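Local coordinates for exported protein (Bacteroides fragilis, PDB 4I17) that is of unknown function but, as a tetratricopeptide repeat (TPR) protein with a helical-hairpin solenoid fold, probably serves as a scaffold for binding other proteins or peptides, at residues T44-G49 and L75-I80; C51-K56 and Y86-N91; D201-A206 and K217-Q222. One frame throughout, in Å; residues are numbered along the deposited sequence.

Contact 1 (T44-G49 and L75-I80); sequences TAYNCG and LANAYI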
ATOM      1  N   THR A  44       7.713 -10.974 -23.940  1.00 18.62           N
ATOM      2  CA  THR A  44       8.712  -9.984 -24.319  1.00 17.68           C
ATOM      3  C   THR A  44       8.296  -8.620 -23.796  1.00 21.13           C
ATOM      4  O   THR A  44       9.155  -7.897 -23.324  1.00 18.41           O
ATOM      5  CB  THR A  44       8.925  -9.992 -25.825  1.00 26.35           C
ATOM      6  OG1 THR A  44       9.453 -11.276 -26.160  1.00 24.42           O
ATOM      7  CG2 THR A  44       9.906  -8.916 -26.275  1.00 23.25           C
ATOM      8  N   ALA A  45       6.991  -8.271 -23.840  1.00 19.59           N
ATOM      9  CA  ALA A  45       6.559  -6.972 -23.286  1.00 19.76           C
ATOM     10  C   ALA A  45       6.925  -6.835 -21.795  1.00 20.33           C
ATOM     11  O   ALA A  45       7.409  -5.778 -21.395  1.00 17.25           O
ATOM     12  CB  ALA A  45       5.068  -6.787 -23.465  1.00 21.67           C
ATOM     13  N   TYR A  46       6.711  -7.893 -20.990  1.00 16.66           N
ATOM     14  CA  TYR A  46       7.056  -7.872 -19.583  1.00 15.83           C
ATOM     15  C   TYR A  46       8.592  -7.658 -19.451  1.00 20.41           C
ATOM     16  O   TYR A  46       9.034  -6.788 -18.702  1.00 19.59           O
ATOM     17  CB  TYR A  46       6.574  -9.163 -18.866  1.00 17.23           C
ATOM     18  CG  TYR A  46       7.042  -9.175 -17.423  1.00 19.55           C
ATOM     19  CD1 TYR A  46       6.360  -8.451 -16.444  1.00 21.88           C
ATOM     20  CD2 TYR A  46       8.247  -9.774 -17.067  1.00 21.10           C
ATOM     21  CE1 TYR A  46       6.854  -8.344 -15.150  1.00 22.71           C
ATOM     22  CE2 TYR A  46       8.748  -9.677 -15.774  1.00 21.82           C
ATOM     23  CZ  TYR A  46       8.052  -8.947 -14.822  1.00 26.87           C
ATOM     24  OH  TYR A  46       8.522  -8.835 -13.542  1.00 25.70           O
ATOM     25  N   ASN A  47       9.397  -8.444 -20.198  1.00 15.99           N
ATOM     26  CA  ASN A  47      10.856  -8.301 -20.116  1.00 16.98           C
ATOM     27  C   ASN A  47      11.285  -6.902 -20.515  1.00 18.98           C
ATOM     28  O   ASN A  47      12.191  -6.345 -19.905  1.00 19.57           O
ATOM     29  CB  ASN A  47      11.539  -9.323 -21.034  1.00 18.75           C
ATOM     30  CG  ASN A  47      11.526 -10.712 -20.456  1.00 30.62           C
ATOM     31  OD1 ASN A  47      11.400 -10.921 -19.238  1.00 26.52           O
ATOM     32  ND2 ASN A  47      11.705 -11.687 -21.311  1.00 33.13           N
ATOM     33  N   CYS A  48      10.624  -6.336 -21.544  1.00 16.40           N
ATOM     34  CA  CYS A  48      10.934  -4.993 -22.059  1.00 17.91           C
ATOM     35  C   CYS A  48      10.645  -3.946 -20.981  1.00 21.28           C
ATOM     36  O   CYS A  48      11.464  -3.048 -20.778  1.00 20.12           O
ATOM     37  CB  CYS A  48      10.153  -4.718 -23.340  1.00 20.11           C
ATOM     38  SG  CYS A  48      10.732  -3.268 -24.267  1.00 24.84           S
ATOM     39  N   GLY A  49       9.534  -4.109 -20.245  1.00 17.39           N
ATOM     40  CA  GLY A  49       9.180  -3.203 -19.136  1.00 16.74           C
ATOM     41  C   GLY A  49      10.231  -3.193 -18.046  1.00 18.88           C
ATOM     42  O   GLY A  49      10.619  -2.118 -17.560  1.00 17.63           O
ATOM     43  N   LEU A  75       0.154 -11.288 -14.368  1.00 21.23           N
ATOM     44  CA  LEU A  75      -0.539 -10.113 -13.858  1.00 23.59           C
ATOM     45  C   LEU A  75      -0.017  -9.533 -12.581  1.00 27.10           C
ATOM     46  O   LEU A  75       0.130  -8.321 -12.534  1.00 27.75           O
ATOM     47  CB  LEU A  75      -2.027 -10.376 -13.717  1.00 24.88           C
ATOM     48  CG  LEU A  75      -2.763 -10.364 -15.033  1.00 29.43           C
ATOM     49  CD1 LEU A  75      -4.221 -10.725 -14.825  1.00 31.47           C
ATOM     50  CD2 LEU A  75      -2.653  -8.998 -15.710  1.00 30.25           C
ATOM     51  N   ALA A  76       0.256 -10.335 -11.557  1.00 22.53           N
ATOM     52  CA  ALA A  76       0.761  -9.731 -10.317  1.00 23.18           C
ATOM     53  C   ALA A  76       2.105  -9.038 -10.555  1.00 24.31           C
ATOM     54  O   ALA A  76       2.298  -7.899 -10.123  1.00 22.95           O
ATOM     55  CB  ALA A  76       0.902 -10.779  -9.231  1.00 25.00           C
ATOM     56  N   ASN A  77       3.002  -9.688 -11.281  1.00 21.43           N
ATOM     57  CA  ASN A  77       4.301  -9.091 -11.579  1.00 20.40           C
ATOM     58  C   ASN A  77       4.179  -7.867 -12.481  1.00 22.48           C
ATOM     59  O   ASN A  77       4.941  -6.915 -12.298  1.00 21.90           O
ATOM     60  CB  ASN A  77       5.214 -10.126 -12.217  1.00 24.00           C
ATOM     61  CG  ASN A  77       5.725 -11.104 -11.190  1.00 38.45           C
ATOM     62  OD1 ASN A  77       5.984 -10.750 -10.040  1.00 38.18           O
ATOM     63  ND2 ASN A  77       5.799 -12.363 -11.558  1.00 33.81           N
ATOM     64  N   ALA A  78       3.242  -7.887 -13.458  1.00 19.41           N
ATOM     65  CA  ALA A  78       3.046  -6.754 -14.382  1.00 19.66           C
ATOM     66  C   ALA A  78       2.474  -5.538 -13.630  1.00 19.80           C
ATOM     67  O   ALA A  78       2.925  -4.420 -13.864  1.00 18.78           O
ATOM     68  CB  ALA A  78       2.123  -7.152 -15.529  1.00 20.92           C
ATOM     69  N   TYR A  79       1.511  -5.744 -12.706  1.00 16.56           N
ATOM     70  CA  TYR A  79       1.001  -4.613 -11.896  1.00 16.10           C
ATOM     71  C   TYR A  79       2.078  -4.076 -10.960  1.00 19.31           C
ATOM     72  O   TYR A  79       2.153  -2.869 -10.783  1.00 20.05           O
ATOM     73  CB  TYR A  79      -0.215  -5.014 -11.053  1.00 17.56           C
ATOM     74  CG  TYR A  79      -1.506  -4.960 -11.838  1.00 21.74           C
ATOM     75  CD1 TYR A  79      -2.087  -3.739 -12.183  1.00 24.99           C
ATOM     76  CD2 TYR A  79      -2.134  -6.123 -12.259  1.00 23.65           C
ATOM     77  CE1 TYR A  79      -3.273  -3.685 -12.917  1.00 28.13           C
ATOM     78  CE2 TYR A  79      -3.336  -6.083 -12.970  1.00 25.04           C
ATOM     79  CZ  TYR A  79      -3.896  -4.861 -13.299  1.00 30.84           C
ATOM     80  OH  TYR A  79      -5.072  -4.820 -13.999  1.00 30.70           O
ATOM     81  N   ILE A  80       2.899  -4.961 -10.353  1.00 19.83           N
ATOM     82  CA  ILE A  80       3.967  -4.551  -9.429  1.00 20.53           C
ATOM     83  C   ILE A  80       4.989  -3.741 -10.204  1.00 23.61           C
ATOM     84  O   ILE A  80       5.413  -2.682  -9.740  1.00 22.63           O
ATOM     85  CB  ILE A  80       4.597  -5.760  -8.694  1.00 25.30           C
ATOM     86  CG1 ILE A  80       3.604  -6.360  -7.688  1.00 26.25           C
ATOM     87  CG2 ILE A  80       5.947  -5.390  -8.008  1.00 27.15           C
ATOM     88  CD1 ILE A  80       3.945  -7.809  -7.280  1.00 36.07           C
TER

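Contact 2 (C51-K56 and Y86-N91); sequences CADNIK and YRDMKN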
ATOM      1  N   CYS A  51      13.461  -4.098 -18.404  1.00 18.12           N
ATOM      2  CA  CYS A  51      14.653  -3.461 -19.001  1.00 19.02           C
ATOM      3  C   CYS A  51      14.504  -1.940 -18.987  1.00 20.77           C
ATOM      4  O   CYS A  51      15.459  -1.236 -18.639  1.00 19.76           O
ATOM      5  CB  CYS A  51      14.887  -3.986 -20.415  1.00 20.15           C
ATOM      6  SG  CYS A  51      15.474  -5.691 -20.451  1.00 24.98           S
ATOM      7  N   ALA A  52      13.338  -1.430 -19.415  1.00 16.59           N
ATOM      8  CA  ALA A  52      13.071   0.035 -19.431  1.00 17.44           C
ATOM      9  C   ALA A  52      13.213   0.639 -18.045  1.00 19.97           C
ATOM     10  O   ALA A  52      13.807   1.712 -17.880  1.00 20.55           O
ATOM     11  CB  ALA A  52      11.669   0.313 -19.968  1.00 17.56           C
ATOM     12  N   ASP A  53      12.699  -0.057 -17.023  1.00 16.57           N
ATOM     13  CA  ASP A  53      12.775   0.468 -15.669  1.00 15.95           C
ATOM     14  C   ASP A  53      14.232   0.465 -15.228  1.00 21.18           C
ATOM     15  O   ASP A  53      14.662   1.444 -14.615  1.00 20.88           O
ATOM     16  CB  ASP A  53      11.904  -0.353 -14.725  1.00 18.01           C
ATOM     17  CG  ASP A  53      11.898   0.221 -13.328  1.00 31.22           C
ATOM     18  OD1 ASP A  53      11.213   1.253 -13.112  1.00 29.64           O
ATOM     19  OD2 ASP A  53      12.634  -0.304 -12.476  1.00 36.27           O
ATOM     20  N   ASN A  54      15.011  -0.593 -15.630  1.00 18.73           N
ATOM     21  CA  ASN A  54      16.428  -0.721 -15.236  1.00 19.45           C
ATOM     22  C   ASN A  54      17.280   0.385 -15.850  1.00 22.72           C
ATOM     23  O   ASN A  54      18.287   0.761 -15.268  1.00 24.79           O
ATOM     24  CB  ASN A  54      17.009  -2.083 -15.614  1.00 21.99           C
ATOM     25  CG  ASN A  54      16.394  -3.287 -14.931  1.00 39.04           C
ATOM     26  OD1 ASN A  54      15.606  -3.194 -13.994  1.00 30.76           O
ATOM     27  ND2 ASN A  54      16.703  -4.464 -15.430  1.00 31.93           N
ATOM     28  N   ILE A  55      16.876   0.928 -17.001  1.00 17.69           N
ATOM     29  CA  ILE A  55      17.679   1.978 -17.634  1.00 17.19           C
ATOM     30  C   ILE A  55      17.027   3.360 -17.438  1.00 20.33           C
ATOM     31  O   ILE A  55      17.431   4.344 -18.060  1.00 19.34           O
ATOM     32  CB  ILE A  55      17.981   1.662 -19.112  1.00 19.27           C
ATOM     33  CG1 ILE A  55      16.672   1.620 -19.953  1.00 19.16           C
ATOM     34  CG2 ILE A  55      18.809   0.358 -19.227  1.00 20.90           C
ATOM     35  CD1 ILE A  55      16.864   1.315 -21.449  1.00 25.52           C
ATOM     36  N   LYS A  56      16.073   3.433 -16.509  1.00 17.96           N
ATOM     37  CA  LYS A  56      15.402   4.654 -16.070  1.00 17.60           C
ATOM     38  C   LYS A  56      14.450   5.279 -17.101  1.00 21.80           C
ATOM     39  O   LYS A  56      14.179   6.474 -17.029  1.00 22.01           O
ATOM     40  CB  LYS A  56      16.420   5.705 -15.566  1.00 21.16           C
ATOM     41  CG  LYS A  56      17.289   5.150 -14.442  1.00 33.26           C
ATOM     42  CD  LYS A  56      18.266   6.178 -13.905  1.00 42.09           C
ATOM     43  CE  LYS A  56      19.180   5.557 -12.885  1.00 54.28           C
ATOM     44  NZ  LYS A  56      18.481   5.320 -11.595  1.00 71.76           N
ATOM     45  N   TYR A  86       5.984   3.946 -11.534  1.00 19.84           N
ATOM     46  CA  TYR A  86       5.396   5.202 -11.030  1.00 20.78           C
ATOM     47  C   TYR A  86       6.064   5.662  -9.730  1.00 25.11           C
ATOM     48  O   TYR A  86       6.268   6.863  -9.571  1.00 26.10           O
ATOM     49  CB  TYR A  86       3.885   5.062 -10.888  1.00 22.78           C
ATOM     50  CG  TYR A  86       3.215   5.253 -12.228  1.00 26.68           C
ATOM     51  CD1 TYR A  86       3.211   6.495 -12.855  1.00 29.75           C
ATOM     52  CD2 TYR A  86       2.577   4.196 -12.869  1.00 29.16           C
ATOM     53  CE1 TYR A  86       2.581   6.685 -14.079  1.00 32.52           C
ATOM     54  CE2 TYR A  86       1.976   4.365 -14.118  1.00 31.19           C
ATOM     55  CZ  TYR A  86       1.962   5.615 -14.707  1.00 41.34           C
ATOM     56  OH  TYR A  86       1.315   5.810 -15.901  1.00 49.09           O
ATOM     57  N   ARG A  87       6.469   4.717  -8.854  1.00 22.07           N
ATOM     58  CA  ARG A  87       7.227   4.996  -7.626  0.50 22.04           C
ATOM     59  C   ARG A  87       8.558   5.675  -8.019  1.00 25.75           C
ATOM     60  O   ARG A  87       8.957   6.677  -7.430  1.00 25.82           O
ATOM     61  CB  ARG A  87       7.476   3.668  -6.875  0.50 23.28           C
ATOM     62  CG  ARG A  87       8.050   3.811  -5.451  0.50 31.32           C
ATOM     63  CD  ARG A  87       8.157   2.469  -4.727  0.50 34.97           C
ATOM     64  NE  ARG A  87       9.071   1.541  -5.405  0.50 33.96           N
ATOM     65  CZ  ARG A  87       8.858   0.235  -5.549  0.50 39.86           C
ATOM     66  NH1 ARG A  87       7.779  -0.332  -5.022  0.50 26.19           N
ATOM     67  NH2 ARG A  87       9.733  -0.517  -6.205  0.50 24.21           N
ATOM     68  N   ASP A  88       9.224   5.141  -9.057  1.00 21.88           N
ATOM     69  CA  ASP A  88      10.504   5.663  -9.587  1.00 22.38           C
ATOM     70  C   ASP A  88      10.313   7.062 -10.222  1.00 27.17           C
ATOM     71  O   ASP A  88      11.229   7.891 -10.177  1.00 27.44           O
ATOM     72  CB  ASP A  88      11.091   4.685 -10.590  1.00 24.08           C
ATOM     73  CG  ASP A  88      11.599   3.377 -10.004  1.00 36.27           C
ATOM     74  OD1 ASP A  88      11.990   3.370  -8.821  1.00 35.34           O
ATOM     75  OD2 ASP A  88      11.675   2.373 -10.760  1.00 35.64           O
HETATM   76  N   MSE A  89       9.108   7.348 -10.755  1.00 24.67           N
HETATM   77  CA  MSE A  89       8.735   8.687 -11.269  1.00 25.13           C
HETATM   78  C   MSE A  89       8.299   9.614 -10.135  1.00 29.87           C
HETATM   79  O   MSE A  89       7.891  10.754 -10.407  1.00 29.79           O
HETATM   80  CB  MSE A  89       7.599   8.592 -12.291  1.00 26.62           C
HETATM   81  CG  MSE A  89       8.074   8.163 -13.674  1.00 31.78           C
HETATM   82 SE   MSE A  89       6.550   7.974 -14.883  0.75 37.37          SE
HETATM   83  CE  MSE A  89       6.169   6.046 -14.829  1.00 31.83           C
ATOM     84  N   LYS A  90       8.336   9.114  -8.873  1.00 25.76           N
ATOM     85  CA  LYS A  90       7.944   9.827  -7.642  1.00 27.40           C
ATOM     86  C   LYS A  90       6.470  10.274  -7.759  1.00 31.04           C
ATOM     87  O   LYS A  90       6.101  11.413  -7.441  1.00 30.57           O
ATOM     88  CB  LYS A  90       8.907  10.995  -7.313  1.00 32.27           C
ATOM     89  CG  LYS A  90      10.373  10.546  -7.339  1.00 43.17           C
ATOM     90  CD  LYS A  90      11.287  11.392  -6.487  1.00 59.44           C
ATOM     91  CE  LYS A  90      12.478  10.594  -5.993  1.00 70.41           C
ATOM     92  NZ  LYS A  90      13.387  10.183  -7.101  1.00 77.31           N
ATOM     93  N   ASN A  91       5.625   9.343  -8.251  1.00 24.45           N
ATOM     94  CA  ASN A  91       4.213   9.632  -8.415  1.00 22.07           C
ATOM     95  C   ASN A  91       3.447   8.698  -7.509  1.00 23.80           C
ATOM     96  O   ASN A  91       3.090   7.595  -7.927  1.00 22.13           O
ATOM     97  CB  ASN A  91       3.806   9.480  -9.896  1.00 21.14           C
ATOM     98  CG  ASN A  91       2.383   9.891 -10.180  1.00 26.90           C
ATOM     99  OD1 ASN A  91       1.530   9.890  -9.312  1.00 22.08           O
ATOM    100  ND2 ASN A  91       2.076  10.124 -11.430  1.00 21.46           N
TER

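Contact 3 (D201-A206 and K217-Q222); sequences DYLGEA and KQMQDQ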
ATOM      1  N   ASP A 201     -13.032  -1.184  20.355  1.00 18.33           N
ATOM      2  CA  ASP A 201     -13.644  -1.950  19.264  1.00 19.23           C
ATOM      3  C   ASP A 201     -12.614  -2.333  18.213  1.00 20.11           C
ATOM      4  O   ASP A 201     -12.591  -3.498  17.824  1.00 20.10           O
ATOM      5  CB  ASP A 201     -14.805  -1.164  18.635  1.00 22.11           C
ATOM      6  CG  ASP A 201     -16.044  -1.109  19.524  1.00 41.04           C
ATOM      7  OD1 ASP A 201     -16.098  -1.869  20.539  1.00 41.40           O
ATOM      8  OD2 ASP A 201     -16.974  -0.348  19.191  1.00 46.35           O
ATOM      9  N   TYR A 202     -11.737  -1.399  17.780  1.00 14.52           N
ATOM     10  CA  TYR A 202     -10.704  -1.769  16.784  1.00 14.99           C
ATOM     11  C   TYR A 202      -9.742  -2.809  17.365  1.00 17.57           C
ATOM     12  O   TYR A 202      -9.329  -3.738  16.690  1.00 17.34           O
ATOM     13  CB  TYR A 202      -9.896  -0.530  16.401  1.00 16.58           C
ATOM     14  CG  TYR A 202     -10.604   0.417  15.463  1.00 17.79           C
ATOM     15  CD1 TYR A 202     -11.166  -0.041  14.272  1.00 21.86           C
ATOM     16  CD2 TYR A 202     -10.629   1.781  15.717  1.00 18.86           C
ATOM     17  CE1 TYR A 202     -11.762   0.839  13.365  1.00 24.58           C
ATOM     18  CE2 TYR A 202     -11.217   2.674  14.820  1.00 20.56           C
ATOM     19  CZ  TYR A 202     -11.790   2.195  13.651  1.00 30.84           C
ATOM     20  OH  TYR A 202     -12.375   3.077  12.779  1.00 32.64           O
ATOM     21  N   LEU A 203      -9.365  -2.629  18.618  1.00 15.41           N
ATOM     22  CA  LEU A 203      -8.426  -3.565  19.249  1.00 16.54           C
ATOM     23  C   LEU A 203      -9.081  -4.921  19.434  1.00 20.22           C
ATOM     24  O   LEU A 203      -8.453  -5.946  19.189  1.00 19.24           O
ATOM     25  CB  LEU A 203      -7.908  -3.003  20.577  1.00 16.32           C
ATOM     26  CG  LEU A 203      -6.990  -1.771  20.456  1.00 17.74           C
ATOM     27  CD1 LEU A 203      -6.788  -1.125  21.814  1.00 18.11           C
ATOM     28  CD2 LEU A 203      -5.599  -2.159  19.867  1.00 18.24           C
ATOM     29  N   GLY A 204     -10.353  -4.932  19.792  1.00 17.47           N
ATOM     30  CA  GLY A 204     -11.115  -6.174  19.920  1.00 18.52           C
ATOM     31  C   GLY A 204     -11.121  -6.959  18.614  1.00 21.20           C
ATOM     32  O   GLY A 204     -10.935  -8.178  18.625  1.00 21.26           O
ATOM     33  N   GLU A 205     -11.323  -6.243  17.492  0.50 17.36           N
ATOM     34  CA  GLU A 205     -11.317  -6.797  16.138  0.50 16.89           C
ATOM     35  C   GLU A 205      -9.955  -7.442  15.818  0.50 20.33           C
ATOM     36  O   GLU A 205      -9.911  -8.524  15.239  0.50 19.11           O
ATOM     37  CB  GLU A 205     -11.607  -5.684  15.130  0.50 17.53           C
ATOM     38  CG  GLU A 205     -13.060  -5.280  14.981  0.50 24.95           C
ATOM     39  CD  GLU A 205     -13.217  -4.434  13.732  0.50 44.48           C
ATOM     40  OE1 GLU A 205     -13.214  -5.013  12.621  0.50 39.30           O
ATOM     41  OE2 GLU A 205     -13.207  -3.188  13.855  0.50 34.56           O
ATOM     42  N   ALA A 206      -8.856  -6.775  16.215  1.00 16.93           N
ATOM     43  CA  ALA A 206      -7.461  -7.229  16.008  1.00 15.87           C
ATOM     44  C   ALA A 206      -7.172  -8.489  16.832  1.00 17.72           C
ATOM     45  O   ALA A 206      -6.629  -9.446  16.290  1.00 17.93           O
ATOM     46  CB  ALA A 206      -6.497  -6.128  16.422  1.00 16.11           C
ATOM     47  N   LYS A 217      -4.020  -7.598  23.154  1.00 18.31           N
ATOM     48  CA  LYS A 217      -4.987  -7.862  24.226  1.00 18.69           C
ATOM     49  C   LYS A 217      -4.655  -6.977  25.430  1.00 20.83           C
ATOM     50  O   LYS A 217      -5.548  -6.380  26.048  1.00 19.56           O
ATOM     51  CB  LYS A 217      -4.967  -9.368  24.588  1.00 22.06           C
ATOM     52  CG  LYS A 217      -5.974  -9.793  25.661  1.00 32.62           C
ATOM     53  CD  LYS A 217      -7.410  -9.880  25.170  1.00 34.50           C
ATOM     54  CE  LYS A 217      -8.353  -9.959  26.355  1.00 44.87           C
ATOM     55  NZ  LYS A 217      -9.764 -10.095  25.929  1.00 56.38           N
ATOM     56  N   GLN A 218      -3.360  -6.853  25.747  1.00 18.60           N
ATOM     57  CA  GLN A 218      -2.937  -6.021  26.878  0.50 18.35           C
ATOM     58  C   GLN A 218      -3.311  -4.565  26.630  1.00 20.95           C
ATOM     59  O   GLN A 218      -3.802  -3.883  27.535  1.00 21.80           O
ATOM     60  CB  GLN A 218      -1.434  -6.173  27.107  0.50 20.12           C
ATOM     61  CG  GLN A 218      -1.082  -7.471  27.805  0.50 21.27           C
ATOM     62  CD  GLN A 218      -1.094  -7.375  29.318  0.50 37.70           C
ATOM     63  OE1 GLN A 218      -1.790  -8.112  30.022  0.50 29.08           O
ATOM     64  NE2 GLN A 218      -0.275  -6.498  29.858  0.50 34.88           N
HETATM   65  N   MSE A 219      -3.121  -4.079  25.412  1.00 18.73           N
HETATM   66  CA  MSE A 219      -3.493  -2.688  25.181  0.50 18.12           C
HETATM   67  C   MSE A 219      -5.012  -2.508  25.238  1.00 21.40           C
HETATM   68  O   MSE A 219      -5.465  -1.501  25.789  1.00 21.81           O
HETATM   69  CB  MSE A 219      -2.937  -2.143  23.872  0.50 20.05           C
HETATM   70  CG  MSE A 219      -3.498  -0.769  23.585  0.50 26.71           C
HETATM   71 SE   MSE A 219      -2.736  -0.001  22.070  0.50 34.42          SE
HETATM   72  CE  MSE A 219      -1.101   0.699  22.910  0.50 31.98           C
ATOM     73  N   GLN A 220      -5.795  -3.485  24.760  1.00 20.13           N
ATOM     74  CA  GLN A 220      -7.254  -3.360  24.848  1.00 20.33           C
ATOM     75  C   GLN A 220      -7.678  -3.269  26.325  1.00 24.02           C
ATOM     76  O   GLN A 220      -8.571  -2.476  26.671  1.00 22.45           O
ATOM     77  CB  GLN A 220      -7.956  -4.506  24.146  1.00 21.85           C
ATOM     78  CG  GLN A 220      -9.439  -4.206  23.942  1.00 26.78           C
ATOM     79  CD  GLN A 220     -10.275  -5.434  23.732  1.00 33.37           C
ATOM     80  OE1 GLN A 220      -9.945  -6.529  24.173  1.00 27.83           O
ATOM     81  NE2 GLN A 220     -11.396  -5.271  23.040  1.00 24.44           N
ATOM     82  N   ASP A 221      -7.008  -4.042  27.202  1.00 21.79           N
ATOM     83  CA  ASP A 221      -7.293  -3.987  28.644  1.00 22.46           C
ATOM     84  C   ASP A 221      -6.996  -2.605  29.198  1.00 25.60           C
ATOM     85  O   ASP A 221      -7.763  -2.105  30.022  1.00 24.87           O
ATOM     86  CB  ASP A 221      -6.456  -5.032  29.405  1.00 26.20           C
ATOM     87  CG  ASP A 221      -6.784  -6.488  29.122  1.00 43.87           C
ATOM     88  OD1 ASP A 221      -7.903  -6.764  28.641  1.00 45.32           O
ATOM     89  OD2 ASP A 221      -5.935  -7.355  29.422  1.00 51.82           O
ATOM     90  N   GLN A 222      -5.892  -1.959  28.735  1.00 22.76           N
ATOM     91  CA  GLN A 222      -5.545  -0.605  29.190  1.00 21.89           C
ATOM     92  C   GLN A 222      -6.637   0.377  28.758  1.00 23.45           C
ATOM     93  O   GLN A 222      -7.006   1.233  29.545  1.00 23.80           O
ATOM     94  CB  GLN A 222      -4.173  -0.136  28.645  1.00 23.11           C
ATOM     95  CG  GLN A 222      -2.954  -1.048  28.886  1.00 30.99           C
ATOM     96  CD  GLN A 222      -2.948  -1.808  30.189  1.00 50.92           C
ATOM     97  OE1 GLN A 222      -2.959  -1.212  31.259  1.00 40.10           O
ATOM     98  NE2 GLN A 222      -2.906  -3.151  30.117  1.00 48.08           N
TER

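Contact 1 (T44-G49 and L75-I80)
Tyr46 reaches from helix 42-54 to the first turn of helix 75-88 and meets Asn77 there with one edge of its ring. The backbone oxygen of Asn77 lies at that edge, close to the ring plane, with Tyr46 CE1 3.7 Å from Asn77 O. The phenol also runs past the start of the asparagine side chain: Tyr46 OH and Asn77 CB are 3.8 Å apart. This is van der Waals contact, and no hydrogen bond joins the two segments. The tyrosine spans the gap because its CG is turned away from the backbone N (chi1 175°), which carries the ring outward from its helix.

The enclosed side is that of Ala78, which is buried. Ala78 N stands 4.0 Å from Tyr46 CE1, and the alanine methyl group packs on Ile69 of helix 58-70. Phe65 of that same helix meets the Tyr46 ring with the planes steeply inclined, while Tyr73 and Asn74 touch it from the loop before helix 75-88. The solvent side belongs to the Asn77 amide, which is exposed; its plane is turned 47° from the ring, and its ND2 is hydrogen-bonded to Asn74 OD1, just before the helix begins.

Only about 112 Å² is buried, and the closest CA atoms, those of Tyr46 and Ala78, are 6.7 Å apart. A large aromatic residue bridging two alternate helices, with helix 58-70 lying between them in the sequence and packing against both, is consistent with the stacked helical hairpins of a TPR solenoid.

Contact 2 (C51-K56 and Y86-N91)
Asp53 and Asp88 bring their carboxylates together where helix 42-54 and helix 75-88 end side by side, two alternate helices of the TPR solenoid. The first shell is this pair alone. Asp53 OD1 is 2.6 Å from Asp88 OD2, while the other oxygen, Asp53 OD2, stands 3.3 Å from that same Asp88 OD2. The two carboxylates are nearly coplanar, 22° apart, although the side chains that bear them cross at about a right angle. Two like charges would otherwise face each other at this distance, and one of the two acids probably holds a proton.

Asp53 gets there through its torsions: with CG opposite the backbone N (chi1 -177°) the carboxylate swings across to the neighbouring helix, whereas Asp88 already starts out in that direction. Next outward comes Tyr58, at the start of helix 58-70, which touches both aspartates as well as selenomethionine Met89.

Both helices end just beyond the aspartates in a Schellman motif. Lys56 has positive phi; Lys56 N donates to Asp53 O (3.1 Å), and Lys57 N reaches back to Ala52 O. Lys90 plays the same part in the other segment, with Lys90 N 2.9 Å from Arg87 O and Asn91 N 2.9 Å from Tyr86 O. Asn91 then opens the following helix as its N-cap, OD1 accepting from Glu94 N. Beside this turn the CE methyl of Met89 rests 3.6 Å above the ring plane of Tyr86, offset toward the rim.

Contact 3 (D201-A206 and K217-Q222)
Leu203 of helix 182-209 pushes its side chain against the backbone and the first side-chain carbons of Gln220, on helix 214-224. Its CG stands opposite its own carbonyl carbon, beside the backbone N (chi1 -68°), and from there the CD1 methyl extends over the facing helix, bringing Leu203 CD1 within 3.8 Å of Gln220 CA. Lower on the chain, Leu203 CB and Gln220 CB are 3.9 Å apart. Leu203 CD1 also lies 3.8 Å from CG of Met219, a selenomethionine; there the two side chains cross at about a right angle. Met219 is modelled in two conformers. In the one described its far end leads away from the leucine, leaving CG to make the contact.

Gln220 behaves differently. Its CG points away from the backbone N (chi1 -166°), and the chain stays extended beyond CG, which delivers the amide right over Gly204. Gln220 NE2 stops 3.3 Å from Gly204 CA. Gln220 NE2 lies 3.4 Å from Gly204 N as well, but both are donors and no bond forms between them; the amide nitrogen of this buried glutamine gives its hydrogen bond instead to Val200 O, one turn before Gly204 on helix 182-209. The missing side chain at Gly204 leaves room for it.

Further along helix 214-224, Gln222 folds back on its own turn: Gln222 NE2 donates to Gln218 O at 2.8 Å from above the carbonyl plane, opposite the face used by Gln222 N.

The two segments run antiparallel at 157°, with axes 9.2 Å apart, forming a terminal helical hairpin. Ile216 and Val223 of the second helix pack further round Leu203, and helix 149-174 closes the side with Tyr157 against Leu203 and Val161 against Met219.

Contacts 1 and 2 belong together: both join helix 42-54 to helix 75-88, their centres are 13 Å apart, and their segments alternate along the chain. Contact 1 links these helices near their starts and contact 2 at their C-terminal ends, so the two helices meet at two levels. Contact 3 follows later in sequence, between helices 182-209 and 214-224, and lies on the opposite side of the chain's centre, its centre about 41 Å from those of the other two. With no strand in the fold, the elongated solenoid is built from successive local helix contacts, and these three sample its N-terminal part and its C-terminal hairpin.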